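Local coordinates for predicted protein (Acinetobacter sp. RUH2624, PDB 4MEA), which hydrolyses epoxides as a secreted Cif-type virulence factor with an alpha/beta hydrolase fold, at residues S132-N137 with T303-V308; V155-P160 with M268-Q273; S69-W74 with V87-L92; V279-M284 with Y295-L300. All coordinates share one frame; numbering follows the deposited sequence.

Contact 1. Residues S132-N137 with T303-V308; sequences SHDLGN and TGHWMV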
loop_
_atom_site.group_PDB
_atom_site.type_symbol
_atom_site.label_atom_id
_atom_site.label_comp_id
_atom_site.label_asym_id
_atom_site.label_seq_id
_atom_site.Cartn_x
_atom_site.Cartn_y
_atom_site.Cartn_z
ATOM N N SER A 132 7.091 -6.258 23.889
ATOM C CA SER A 132 7.183 -6.367 22.433
ATOM C C SER A 132 6.641 -5.111 21.738
ATOM O O SER A 132 5.746 -4.456 22.267
ATOM C CB SER A 132 6.408 -7.612 21.987
ATOM O OG SER A 132 6.273 -7.671 20.586
ATOM N N HIS A 133 7.184 -4.780 20.562
ATOM C CA HIS A 133 6.744 -3.605 19.798
ATOM C C HIS A 133 6.687 -3.896 18.297
ATOM O O HIS A 133 7.554 -4.587 17.770
ATOM C CB HIS A 133 7.682 -2.413 20.058
ATOM C CG HIS A 133 7.292 -1.154 19.336
ATOM N ND1 HIS A 133 8.048 -0.617 18.316
ATOM C CD2 HIS A 133 6.247 -0.308 19.512
ATOM C CE1 HIS A 133 7.481 0.496 17.885
ATOM N NE2 HIS A 133 6.385 0.705 18.592
ATOM N N ASP A 134 5.674 -3.356 17.614
ATOM C CA ASP A 134 5.591 -3.472 16.154
ATOM C C ASP A 134 5.665 -4.950 15.740
ATOM O O ASP A 134 4.938 -5.776 16.295
ATOM C CB ASP A 134 6.696 -2.640 15.494
ATOM C CG ASP A 134 6.447 -2.386 14.015
ATOM O OD1 ASP A 134 5.935 -1.295 13.678
ATOM O OD2 ASP A 134 6.773 -3.260 13.180
ATOM N N LEU A 135 6.531 -5.284 14.783
ATOM C CA LEU A 135 6.644 -6.666 14.301
ATOM C C LEU A 135 6.967 -7.662 15.423
ATOM O O LEU A 135 6.746 -8.861 15.274
ATOM C CB LEU A 135 7.687 -6.788 13.190
ATOM C CG LEU A 135 7.289 -6.478 11.746
ATOM C CD1 LEU A 135 8.474 -6.798 10.816
ATOM C CD2 LEU A 135 6.042 -7.244 11.322
ATOM N N GLY A 136 7.493 -7.174 16.539
ATOM C CA GLY A 136 7.656 -8.034 17.699
ATOM C C GLY A 136 6.318 -8.674 18.043
ATOM O O GLY A 136 6.264 -9.820 18.491
ATOM N N ASN A 137 5.236 -7.925 17.826
ATOM C CA ASN A 137 3.883 -8.397 18.127
ATOM C C ASN A 137 3.446 -9.495 17.168
ATOM O O ASN A 137 2.596 -10.331 17.496
ATOM C CB ASN A 137 2.881 -7.240 18.062
ATOM C CG ASN A 137 3.129 -6.195 19.116
ATOM O OD1 ASN A 137 4.030 -6.336 19.943
ATOM N ND2 ASN A 137 2.327 -5.128 19.098
ATOM N N THR A 303 1.947 11.046 21.405
ATOM C CA THR A 303 3.021 10.088 21.144
ATOM C C THR A 303 2.687 9.253 19.915
ATOM O O THR A 303 1.591 8.699 19.808
ATOM C CB THR A 303 3.243 9.137 22.347
ATOM O OG1 THR A 303 3.550 9.908 23.513
ATOM C CG2 THR A 303 4.397 8.143 22.071
ATOM N N GLY A 304 3.633 9.182 18.987
ATOM C CA GLY A 304 3.452 8.407 17.773
ATOM C C GLY A 304 3.907 6.968 17.956
ATOM O O GLY A 304 4.039 6.488 19.076
ATOM N N HIS A 305 4.167 6.293 16.843
ATOM C CA HIS A 305 4.515 4.873 16.824
ATOM C C HIS A 305 5.854 4.525 17.494
ATOM O O HIS A 305 5.999 3.467 18.107
ATOM C CB HIS A 305 4.520 4.395 15.370
ATOM C CG HIS A 305 4.740 2.927 15.214
ATOM N ND1 HIS A 305 3.847 1.987 15.687
ATOM C CD2 HIS A 305 5.745 2.234 14.625
ATOM C CE1 HIS A 305 4.297 0.776 15.402
ATOM N NE2 HIS A 305 5.449 0.899 14.761
ATOM N N TRP A 306 6.837 5.409 17.367
ATOM C CA TRP A 306 8.183 5.121 17.861
ATOM C C TRP A 306 8.254 5.543 19.326
ATOM O O TRP A 306 8.865 6.557 19.673
ATOM C CB TRP A 306 9.220 5.844 16.992
ATOM C CG TRP A 306 8.876 5.737 15.530
ATOM C CD1 TRP A 306 8.406 6.728 14.721
ATOM C CD2 TRP A 306 8.942 4.554 14.722
ATOM N NE1 TRP A 306 8.186 6.241 13.453
ATOM C CE2 TRP A 306 8.506 4.909 13.426
ATOM C CE3 TRP A 306 9.324 3.227 14.968
ATOM C CZ2 TRP A 306 8.449 3.991 12.376
ATOM C CZ3 TRP A 306 9.266 2.306 13.916
ATOM C CH2 TRP A 306 8.827 2.696 12.640
ATOM N N MET A 307 7.629 4.735 20.180
ATOM C CA MET A 307 7.188 5.195 21.491
ATOM C C MET A 307 8.309 5.527 22.466
ATOM O O MET A 307 8.177 6.456 23.256
ATOM C CB MET A 307 6.222 4.188 22.107
ATOM C CG MET A 307 4.961 3.957 21.268
ATOM S SD MET A 307 3.897 2.708 22.015
ATOM C CE MET A 307 3.435 3.506 23.549
ATOM N N VAL A 308 9.402 4.771 22.415
ATOM C CA VAL A 308 10.548 5.049 23.274
ATOM C C VAL A 308 11.358 6.272 22.794
ATOM O O VAL A 308 11.796 7.092 23.610
ATOM C CB VAL A 308 11.449 3.801 23.435
ATOM C CG1 VAL A 308 12.673 4.123 24.285
ATOM C CG2 VAL A 308 10.638 2.660 24.057
#
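Asp134 and His305 meet through OD1 and NE2. His305 NE2 donates to Asp134 OD1 in a very short hydrogen bond of 2.5 Å, a length to be read with caution. The oxygen lies at the ring edge, near the ring plane, but the carboxylate is turned 68° from that plane. Asp134 CG is anti to the backbone N (chi1 -164°), on the side of His305. A second bond runs from the neighbouring histidine: His133 NE2 donates to His305 O at 2.8 Å. Its nitrogen sits nearly along the C=O axis. His133 NE2 and CE1 lie over one face of the His305 ring, NE2 offset toward its rim, with CE1 3.7 Å from His305 NE2; the two rings meet obliquely. His305 CD2 rests 3.5 Å above the Trp306 ring plane. The Met307 chain passes the His133 ring obliquely.

The next shell holds these groups. Asp134 sits in a type II' turn from His133 to Gly136, with positive phi (55°) straight after the strand. This is the nucleophile elbow of alpha/beta hydrolases. Asp134 OD2 accepts from Leu135 N at 2.6 Å and also from Phe67 N, two amides placed as in the oxyanion hole of the family. His305 ND1 bonds to Asp158 OD2. Asp134, His305 and Asp158 are thus consistent with a catalytic triad of nucleophile, base and acid. Trp306 NE1 is bonded to Ile208 O.

Trp306 occupies the N-cap position just before helix 307-323. Strand 128-133 leads through the elbow into helix 136-146, and Tyr243 of helix 233-244 touches Asp134.

Contact 2. Residues V155-P160 with M268-Q273; sequences VFMDSP and MALTGQ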
loop_
_atom_site.group_PDB
_atom_site.type_symbol
_atom_site.label_atom_id
_atom_site.label_comp_id
_atom_site.label_asym_id
_atom_site.label_seq_id
_atom_site.Cartn_x
_atom_site.Cartn_y
_atom_site.Cartn_z
ATOM N N VAL A 155 3.674 -7.398 27.626
ATOM C CA VAL A 155 3.254 -6.109 27.093
ATOM C C VAL A 155 3.437 -6.125 25.580
ATOM O O VAL A 155 4.507 -6.489 25.093
ATOM C CB VAL A 155 4.120 -4.961 27.658
ATOM C CG1 VAL A 155 3.624 -3.612 27.126
ATOM C CG2 VAL A 155 4.135 -4.993 29.178
ATOM N N PHE A 156 2.391 -5.740 24.850
ATOM C CA PHE A 156 2.471 -5.543 23.404
ATOM C C PHE A 156 2.293 -4.055 23.121
ATOM O O PHE A 156 1.450 -3.394 23.742
ATOM C CB PHE A 156 1.386 -6.359 22.687
ATOM C CG PHE A 156 1.504 -7.849 22.905
ATOM C CD1 PHE A 156 2.251 -8.634 22.037
ATOM C CD2 PHE A 156 0.872 -8.459 23.980
ATOM C CE1 PHE A 156 2.358 -10.008 22.233
ATOM C CE2 PHE A 156 0.984 -9.827 24.187
ATOM C CZ PHE A 156 1.726 -10.599 23.307
ATOM N N MET A 157 3.089 -3.517 22.201
ATOM C CA MET A 157 3.135 -2.066 22.015
ATOM C C MET A 157 2.717 -1.590 20.619
ATOM O O MET A 157 3.261 -2.023 19.602
ATOM C CB MET A 157 4.500 -1.502 22.421
ATOM C CG MET A 157 4.786 -1.630 23.919
ATOM S SD MET A 157 6.445 -1.158 24.445
ATOM C CE MET A 157 6.469 0.596 24.036
ATOM N N ASP A 158 1.729 -0.700 20.615
ATOM C CA ASP A 158 1.190 -0.014 19.426
ATOM C C ASP A 158 0.598 -0.889 18.316
ATOM O O ASP A 158 -0.589 -0.779 18.030
ATOM C CB ASP A 158 2.175 1.023 18.842
ATOM C CG ASP A 158 1.453 2.231 18.240
ATOM O OD1 ASP A 158 0.487 2.713 18.867
ATOM O OD2 ASP A 158 1.814 2.681 17.133
ATOM N N SER A 159 1.413 -1.743 17.690
ATOM C CA SER A 159 0.957 -2.511 16.524
ATOM C C SER A 159 -0.023 -3.629 16.869
ATOM O O SER A 159 0.018 -4.194 17.965
ATOM C CB SER A 159 2.141 -3.109 15.753
ATOM O OG SER A 159 2.964 -2.095 15.221
ATOM N N PRO A 160 -0.909 -3.960 15.925
ATOM C CA PRO A 160 -1.827 -5.072 16.166
ATOM C C PRO A 160 -1.063 -6.391 16.203
ATOM O O PRO A 160 -0.018 -6.524 15.563
ATOM C CB PRO A 160 -2.753 -5.031 14.944
ATOM C CG PRO A 160 -1.955 -4.347 13.881
ATOM C CD PRO A 160 -1.133 -3.324 14.610
ATOM N N MET A 268 -0.694 -6.124 28.944
ATOM C CA MET A 268 -0.927 -4.714 28.679
ATOM C C MET A 268 -0.847 -4.424 27.188
ATOM O O MET A 268 0.030 -4.955 26.495
ATOM C CB MET A 268 0.090 -3.840 29.426
ATOM C CG MET A 268 -0.034 -2.344 29.103
ATOM S SD MET A 268 0.782 -1.265 30.296
ATOM C CE MET A 268 2.504 -1.701 30.065
ATOM N N ALA A 269 -1.779 -3.600 26.706
ATOM C CA ALA A 269 -1.648 -2.925 25.423
ATOM C C ALA A 269 -1.177 -1.510 25.716
ATOM O O ALA A 269 -1.834 -0.764 26.441
ATOM C CB ALA A 269 -2.972 -2.903 24.674
ATOM N N LEU A 270 -0.017 -1.157 25.179
ATOM C CA LEU A 270 0.567 0.159 25.407
ATOM C C LEU A 270 0.820 0.787 24.043
ATOM O O LEU A 270 1.607 0.276 23.250
ATOM C CB LEU A 270 1.860 0.022 26.225
ATOM C CG LEU A 270 2.794 1.214 26.399
ATOM C CD1 LEU A 270 2.099 2.379 27.111
ATOM C CD2 LEU A 270 4.047 0.776 27.173
ATOM N N THR A 271 0.123 1.879 23.758
ATOM C CA THR A 271 0.123 2.422 22.411
ATOM C C THR A 271 0.311 3.934 22.417
ATOM O O THR A 271 0.282 4.576 23.471
ATOM C CB THR A 271 -1.202 2.119 21.701
ATOM O OG1 THR A 271 -2.216 2.990 22.212
ATOM C CG2 THR A 271 -1.619 0.671 21.917
ATOM N N GLY A 272 0.499 4.496 21.229
ATOM C CA GLY A 272 0.626 5.933 21.087
ATOM C C GLY A 272 -0.584 6.511 20.387
ATOM O O GLY A 272 -0.986 6.031 19.331
ATOM N N GLN A 273 -1.170 7.543 20.986
ATOM C CA GLN A 273 -2.319 8.229 20.407
ATOM C C GLN A 273 -2.103 8.633 18.949
ATOM O O GLN A 273 -3.043 8.584 18.148
ATOM C CB GLN A 273 -2.643 9.473 21.234
ATOM C CG GLN A 273 -3.776 10.326 20.692
ATOM C CD GLN A 273 -3.861 11.671 21.400
ATOM O OE1 GLN A 273 -2.847 12.361 21.586
ATOM N NE2 GLN A 273 -5.067 12.045 21.814
#
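Two neighbouring parallel strands of the central sheet, 151-157 and 267-272, pair here, with Val155, Phe156 and Met157 beside Met268, Ala269 and Leu270. Phe156 uses both its backbone N and its O toward strand 267-272: its N donates to Met268 O at 3.0 Å, and its O accepts from Leu270 N. Asp158 N then reaches Leu270 O at 2.8 Å, tilted from the carbonyl plane.

On one face of the sheet Val155 and Met268 lie side by side and point the same way. The Met268 chain bends at chi3 (66°), which puts CE 3.7 Å from Val155 CG1. Met157 and Leu270 run alongside each other in the same manner, with Met157 CE 4.0 Å from Leu270 CD2.

Beyond the strand end Asp158 takes a positive phi (60°), and Ser159 N bonds back to Met157 O, as in a classic gamma turn. Asp158 OD1 accepts from Gly272 N at 3.0 Å in a nearly straight bond. The amide stands well above the carboxylate plane. The same oxygen lies 3.4 Å from Thr271 CB. Asp158 OD2 bonds to His305 ND1 and Val276 N. Strand 267-272 therefore helps position the probable charge-relay acid of the active site. Thr271 OG1 bonds to Asn277 O.

Helix 307-323 packs on the face of Val155, Met268 and Leu270. Helix 279-288 meets the other, where Phe156 and Ala269 touch Met284. Strand 128-133 continues the sheet beyond Val155, and strand 295-300 does so beyond Ala269.

Contact 3. Residues S69-W74 with V87-L92; sequences STWKMW and VIAIDL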
loop_
_atom_site.group_PDB
_atom_site.type_symbol
_atom_site.label_atom_id
_atom_site.label_comp_id
_atom_site.label_asym_id
_atom_site.label_seq_id
_atom_site.Cartn_x
_atom_site.Cartn_y
_atom_site.Cartn_z
ATOM N N SER A 69 13.174 -0.688 13.432
ATOM C CA SER A 69 13.949 -0.670 14.668
ATOM C C SER A 69 14.917 -1.852 14.756
ATOM O O SER A 69 14.934 -2.721 13.890
ATOM C CB SER A 69 13.014 -0.701 15.884
ATOM O OG SER A 69 12.042 0.337 15.832
ATOM N N THR A 70 15.729 -1.855 15.811
ATOM C CA THR A 70 16.514 -3.020 16.210
ATOM C C THR A 70 16.458 -3.044 17.734
ATOM O O THR A 70 15.686 -2.292 18.325
ATOM C CB THR A 70 17.992 -2.931 15.747
ATOM O OG1 THR A 70 18.637 -1.837 16.407
ATOM C CG2 THR A 70 18.081 -2.739 14.241
ATOM N N TRP A 71 17.265 -3.895 18.368
ATOM C CA TRP A 71 17.399 -3.901 19.826
ATOM C C TRP A 71 17.550 -2.462 20.344
ATOM O O TRP A 71 17.067 -2.123 21.425
ATOM C CB TRP A 71 18.646 -4.717 20.246
ATOM C CG TRP A 71 19.881 -3.921 20.025
ATOM C CD1 TRP A 71 20.628 -3.868 18.887
ATOM C CD2 TRP A 71 20.479 -2.997 20.946
ATOM N NE1 TRP A 71 21.662 -2.971 19.045
ATOM C CE2 TRP A 71 21.588 -2.423 20.298
ATOM C CE3 TRP A 71 20.176 -2.595 22.251
ATOM C CZ2 TRP A 71 22.401 -1.470 20.913
ATOM C CZ3 TRP A 71 20.993 -1.653 22.863
ATOM C CH2 TRP A 71 22.082 -1.100 22.194
ATOM N N LYS A 72 18.246 -1.632 19.568
ATOM C CA LYS A 72 18.600 -0.260 19.951
ATOM C C LYS A 72 17.424 0.576 20.456
ATOM O O LYS A 72 17.611 1.476 21.274
ATOM C CB LYS A 72 19.286 0.452 18.773
ATOM C CG LYS A 72 19.744 1.894 19.035
ATOM C CD LYS A 72 20.947 1.933 19.980
ATOM C CE LYS A 72 21.571 3.318 20.014
ATOM N NZ LYS A 72 22.790 3.320 20.868
ATOM N N MET A 73 16.211 0.277 19.990
ATOM C CA MET A 73 15.059 1.090 20.368
ATOM C C MET A 73 14.812 1.000 21.866
ATOM O O MET A 73 14.207 1.886 22.456
ATOM C CB MET A 73 13.795 0.685 19.594
ATOM C CG MET A 73 13.213 -0.694 19.961
ATOM S SD MET A 73 11.472 -0.831 19.437
ATOM C CE MET A 73 10.629 0.106 20.716
ATOM N N TRP A 74 15.303 -0.069 22.483
ATOM C CA TRP A 74 15.041 -0.305 23.898
ATOM C C TRP A 74 16.098 0.280 24.848
ATOM O O TRP A 74 15.882 0.334 26.054
ATOM C CB TRP A 74 14.895 -1.804 24.152
ATOM C CG TRP A 74 13.813 -2.464 23.334
ATOM C CD1 TRP A 74 13.986 -3.363 22.315
ATOM C CD2 TRP A 74 12.398 -2.285 23.474
ATOM N NE1 TRP A 74 12.760 -3.751 21.810
ATOM C CE2 TRP A 74 11.771 -3.107 22.509
ATOM C CE3 TRP A 74 11.598 -1.515 24.323
ATOM C CZ2 TRP A 74 10.379 -3.173 22.369
ATOM C CZ3 TRP A 74 10.216 -1.588 24.187
ATOM C CH2 TRP A 74 9.622 -2.408 23.217
ATOM N N VAL A 87 18.182 -7.326 31.826
ATOM C CA VAL A 87 17.448 -6.784 30.681
ATOM C C VAL A 87 18.076 -7.306 29.391
ATOM O O VAL A 87 19.293 -7.277 29.226
ATOM C CB VAL A 87 17.385 -5.228 30.688
ATOM C CG1 VAL A 87 16.530 -4.725 31.844
ATOM C CG2 VAL A 87 18.795 -4.609 30.764
ATOM N N ILE A 88 17.233 -7.790 28.485
ATOM C CA ILE A 88 17.699 -8.464 27.280
ATOM C C ILE A 88 16.908 -7.955 26.084
ATOM O O ILE A 88 15.681 -8.011 26.083
ATOM C CB ILE A 88 17.495 -9.991 27.396
ATOM C CG1 ILE A 88 18.249 -10.539 28.614
ATOM C CG2 ILE A 88 17.939 -10.691 26.115
ATOM C CD1 ILE A 88 17.787 -11.910 29.055
ATOM N N ALA A 89 17.605 -7.437 25.078
ATOM C CA ALA A 89 16.939 -6.986 23.858
ATOM C C ALA A 89 17.528 -7.742 22.678
ATOM O O ALA A 89 18.733 -7.686 22.427
ATOM C CB ALA A 89 17.093 -5.474 23.676
ATOM N N ILE A 90 16.668 -8.468 21.970
ATOM C CA ILE A 90 17.098 -9.342 20.889
ATOM C C ILE A 90 16.689 -8.770 19.537
ATOM O O ILE A 90 15.563 -8.290 19.376
ATOM C CB ILE A 90 16.452 -10.743 21.044
ATOM C CG1 ILE A 90 16.767 -11.328 22.427
ATOM C CG2 ILE A 90 16.903 -11.676 19.916
ATOM C CD1 ILE A 90 15.910 -12.549 22.784
ATOM N N ASP A 91 17.605 -8.827 18.570
ATOM C CA ASP A 91 17.289 -8.500 17.182
ATOM C C ASP A 91 16.448 -9.615 16.555
ATOM O O ASP A 91 16.855 -10.778 16.564
ATOM C CB ASP A 91 18.571 -8.326 16.358
ATOM C CG ASP A 91 19.261 -7.008 16.623
ATOM O OD1 ASP A 91 18.618 -6.113 17.219
ATOM O OD2 ASP A 91 20.441 -6.860 16.217
ATOM N N LEU A 92 15.282 -9.265 16.011
ATOM C CA LEU A 92 14.419 -10.262 15.360
ATOM C C LEU A 92 15.182 -11.038 14.301
ATOM O O LEU A 92 16.049 -10.485 13.615
ATOM C CB LEU A 92 13.213 -9.592 14.696
ATOM C CG LEU A 92 12.018 -9.215 15.573
ATOM C CD1 LEU A 92 10.969 -8.440 14.750
ATOM C CD2 LEU A 92 11.404 -10.473 16.193
#
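Thr70 brings its CB 3.6 Å from Asp91 OD1 at the start of this contact. Its OG1 accepts from Lys72 N and closes an ST turn, which shapes the chain as it enters the 3-10 segment 71-74. Trp71 follows with the one hydrogen bond between the segments. Its N donates to Asp91 OD1 at 2.8 Å (163° at the hydrogen), meeting the oxygen nearly along the C-O direction. Trp71 CG stands between the backbone N and the carbonyl carbon (chi1 77°), which puts CG 3.8 Å from Asp91 OD1. The same OD1 lies at the edge of the indole, in its plane and 3.4 Å from Trp71 CD1. Trp71 CB packs 3.8 Å from Ala89 CB. Lys72 turns its CB over the centre of the Trp71 ring. Trp74 completes the run, with CD1 4.0 Å from Ala89 CB, so the small methyl is touched by both tryptophans.

Other partners fix the polar ends. Asp91 OD2 bonds to His50 ND1 and Gln97 N, and Trp71 NE1 bonds to Gln30 O.

The 69-74 loop joins strand 61-64 to helix 75-81. It lies on strand 87-90, whose Ala89 also meets Met78 of that helix, while Ile88 and Ile90 face helix 108-123.

Contact 4. Residues V279-M284 with Y295-L300; sequences VLVKEM and YTAIIL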
loop_
_atom_site.group_PDB
_atom_site.type_symbol
_atom_site.label_atom_id
_atom_site.label_comp_id
_atom_site.label_asym_id
_atom_site.label_seq_id
_atom_site.Cartn_x
_atom_site.Cartn_y
_atom_site.Cartn_z
ATOM N N VAL A 279 -6.260 0.551 18.037
ATOM C CA VAL A 279 -6.482 -0.748 17.402
ATOM C C VAL A 279 -6.084 -1.924 18.312
ATOM O O VAL A 279 -6.873 -2.833 18.539
ATOM C CB VAL A 279 -5.743 -0.867 16.051
ATOM C CG1 VAL A 279 -5.893 -2.289 15.474
ATOM C CG2 VAL A 279 -6.253 0.185 15.067
ATOM N N LEU A 280 -4.863 -1.896 18.831
ATOM C CA LEU A 280 -4.388 -2.963 19.707
ATOM C C LEU A 280 -5.172 -2.998 21.018
ATOM O O LEU A 280 -5.449 -4.067 21.556
ATOM C CB LEU A 280 -2.895 -2.779 20.007
ATOM C CG LEU A 280 -2.251 -3.806 20.946
ATOM C CD1 LEU A 280 -2.237 -5.183 20.301
ATOM C CD2 LEU A 280 -0.825 -3.390 21.353
ATOM N N VAL A 281 -5.519 -1.825 21.538
ATOM C CA VAL A 281 -6.251 -1.741 22.802
ATOM C C VAL A 281 -7.576 -2.498 22.705
ATOM O O VAL A 281 -7.900 -3.326 23.566
ATOM C CB VAL A 281 -6.494 -0.274 23.210
ATOM C CG1 VAL A 281 -7.434 -0.192 24.397
ATOM C CG2 VAL A 281 -5.166 0.409 23.515
ATOM N N LYS A 282 -8.318 -2.230 21.635
ATOM C CA LYS A 282 -9.591 -2.887 21.387
ATOM C C LYS A 282 -9.411 -4.360 21.053
ATOM O O LYS A 282 -10.201 -5.201 21.480
ATOM C CB LYS A 282 -10.337 -2.190 20.243
ATOM C CG LYS A 282 -10.738 -0.764 20.550
ATOM C CD LYS A 282 -11.511 -0.163 19.378
ATOM C CE LYS A 282 -11.857 1.293 19.643
ATOM N NZ LYS A 282 -12.666 1.875 18.532
ATOM N N GLU A 283 -8.372 -4.666 20.282
ATOM C CA GLU A 283 -8.140 -6.030 19.832
ATOM C C GLU A 283 -7.881 -6.967 21.002
ATOM O O GLU A 283 -8.534 -8.002 21.122
ATOM C CB GLU A 283 -6.960 -6.105 18.853
ATOM C CG GLU A 283 -6.673 -7.541 18.368
ATOM C CD GLU A 283 -5.351 -7.667 17.619
ATOM O OE1 GLU A 283 -4.471 -6.806 17.804
ATOM O OE2 GLU A 283 -5.187 -8.639 16.851
ATOM N N MET A 284 -6.921 -6.610 21.856
ATOM C CA MET A 284 -6.586 -7.458 23.003
ATOM C C MET A 284 -7.771 -7.627 23.962
ATOM O O MET A 284 -8.069 -8.731 24.384
ATOM C CB MET A 284 -5.350 -6.937 23.749
ATOM C CG MET A 284 -4.040 -7.137 22.992
ATOM S SD MET A 284 -2.629 -6.564 23.952
ATOM C CE MET A 284 -2.592 -7.784 25.273
ATOM N N TYR A 295 -6.040 -7.225 32.492
ATOM C CA TYR A 295 -5.658 -6.480 31.291
ATOM C C TYR A 295 -5.573 -4.967 31.516
ATOM O O TYR A 295 -6.529 -4.340 31.985
ATOM C CB TYR A 295 -6.655 -6.787 30.171
ATOM C CG TYR A 295 -6.459 -5.988 28.898
ATOM C CD1 TYR A 295 -5.304 -6.126 28.139
ATOM C CD2 TYR A 295 -7.438 -5.112 28.445
ATOM C CE1 TYR A 295 -5.122 -5.407 26.973
ATOM C CE2 TYR A 295 -7.269 -4.393 27.265
ATOM C CZ TYR A 295 -6.102 -4.546 26.536
ATOM O OH TYR A 295 -5.906 -3.839 25.366
ATOM N N THR A 296 -4.424 -4.393 31.171
ATOM C CA THR A 296 -4.210 -2.952 31.251
ATOM C C THR A 296 -4.066 -2.365 29.849
ATOM O O THR A 296 -3.354 -2.909 29.005
ATOM C CB THR A 296 -2.940 -2.615 32.056
ATOM O OG1 THR A 296 -3.104 -3.036 33.413
ATOM C CG2 THR A 296 -2.665 -1.119 32.032
ATOM N N ALA A 297 -4.741 -1.251 29.608
ATOM C CA ALA A 297 -4.649 -0.550 28.332
ATOM C C ALA A 297 -4.234 0.889 28.583
ATOM O O ALA A 297 -4.914 1.619 29.302
ATOM C CB ALA A 297 -5.985 -0.582 27.617
ATOM N N ILE A 298 -3.120 1.298 27.987
ATOM C CA ILE A 298 -2.655 2.669 28.127
ATOM C C ILE A 298 -2.345 3.252 26.762
ATOM O O ILE A 298 -1.561 2.692 25.998
ATOM C CB ILE A 298 -1.408 2.757 29.035
ATOM C CG1 ILE A 298 -1.770 2.326 30.460
ATOM C CG2 ILE A 298 -0.818 4.177 29.011
ATOM C CD1 ILE A 298 -0.589 2.256 31.412
ATOM N N ILE A 299 -2.989 4.369 26.444
ATOM C CA ILE A 299 -2.670 5.074 25.219
ATOM C C ILE A 299 -1.951 6.369 25.595
ATOM O O ILE A 299 -2.517 7.223 26.268
ATOM C CB ILE A 299 -3.936 5.379 24.411
ATOM C CG1 ILE A 299 -4.713 4.086 24.117
ATOM C CG2 ILE A 299 -3.590 6.123 23.123
ATOM C CD1 ILE A 299 -5.930 4.296 23.212
ATOM N N LEU A 300 -0.702 6.514 25.171
ATOM C CA LEU A 300 0.063 7.715 25.499
ATOM C C LEU A 300 -0.303 8.888 24.581
ATOM O O LEU A 300 -0.233 8.775 23.355
ATOM C CB LEU A 300 1.567 7.437 25.454
ATOM C CG LEU A 300 2.117 6.356 26.389
ATOM C CD1 LEU A 300 3.631 6.248 26.229
ATOM C CD2 LEU A 300 1.749 6.663 27.832
#
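Val281 O takes a hydrogen bond from the phenol of Tyr295, with OH 2.7 Å away. The hydroxyl lies in the carbonyl plane, on a lone pair, at a C=O...O angle of 113°. Tyr295 CG is anti to its backbone N (chi1 175°), which places CG toward the helix; the ring beyond it carries OH to Val281 O. Beside the bond Met284 packs obliquely on the ring, with CB 3.6 Å from Tyr295 CE1. Its sulfur makes a Met-aromatic contact at the ring edge, SD lying 5.4 Å from the ring centroid.

Helix 279-288 is the crossover helix of a beta-alpha-beta unit between strands 267-272 and 295-300. The short helix axis runs nearly antiparallel to that of the strand (168°), and the two come within 8.9 Å.

Val281 fills the middle of this interface with its two methyls. CG1 meets the methyl of Ala297, CB, at 3.6 Å. CG2 meets Ile299 CG1 at 3.8 Å, the two side chains crossing at a slant. Strand 295-300 is the outermost strand at this end of the sheet in the chain. Helix 307-323 lies against Thr296, Ile298 and Leu300 on the other face of the strand.

In the fold
All four contacts reach one mixed sheet. Contacts 1 and 2 have centres about 7 Å apart and share the probable catalytic site: His305 ND1 lies 2.6 Å from Asp158 OD2. Asn137 ND2 bonds to Ser159 O, tying the start of helix 136-146 to the loop after strand 151-157. Contact 4 is centred about 6 Å from contact 2, and Leu300 N bonds to Thr271 O at 2.8 Å. It thus flanks the strand that supports Asp158. Contact 3 lies at strand 87-90, two places beyond strand 128-133 from contacts 2 and 4. Trp74 touches His133 and Met157, with CH2 3.6 Å from Met157 SD. Contacts 3 and 4 do not touch; their centres are about 22 Å apart.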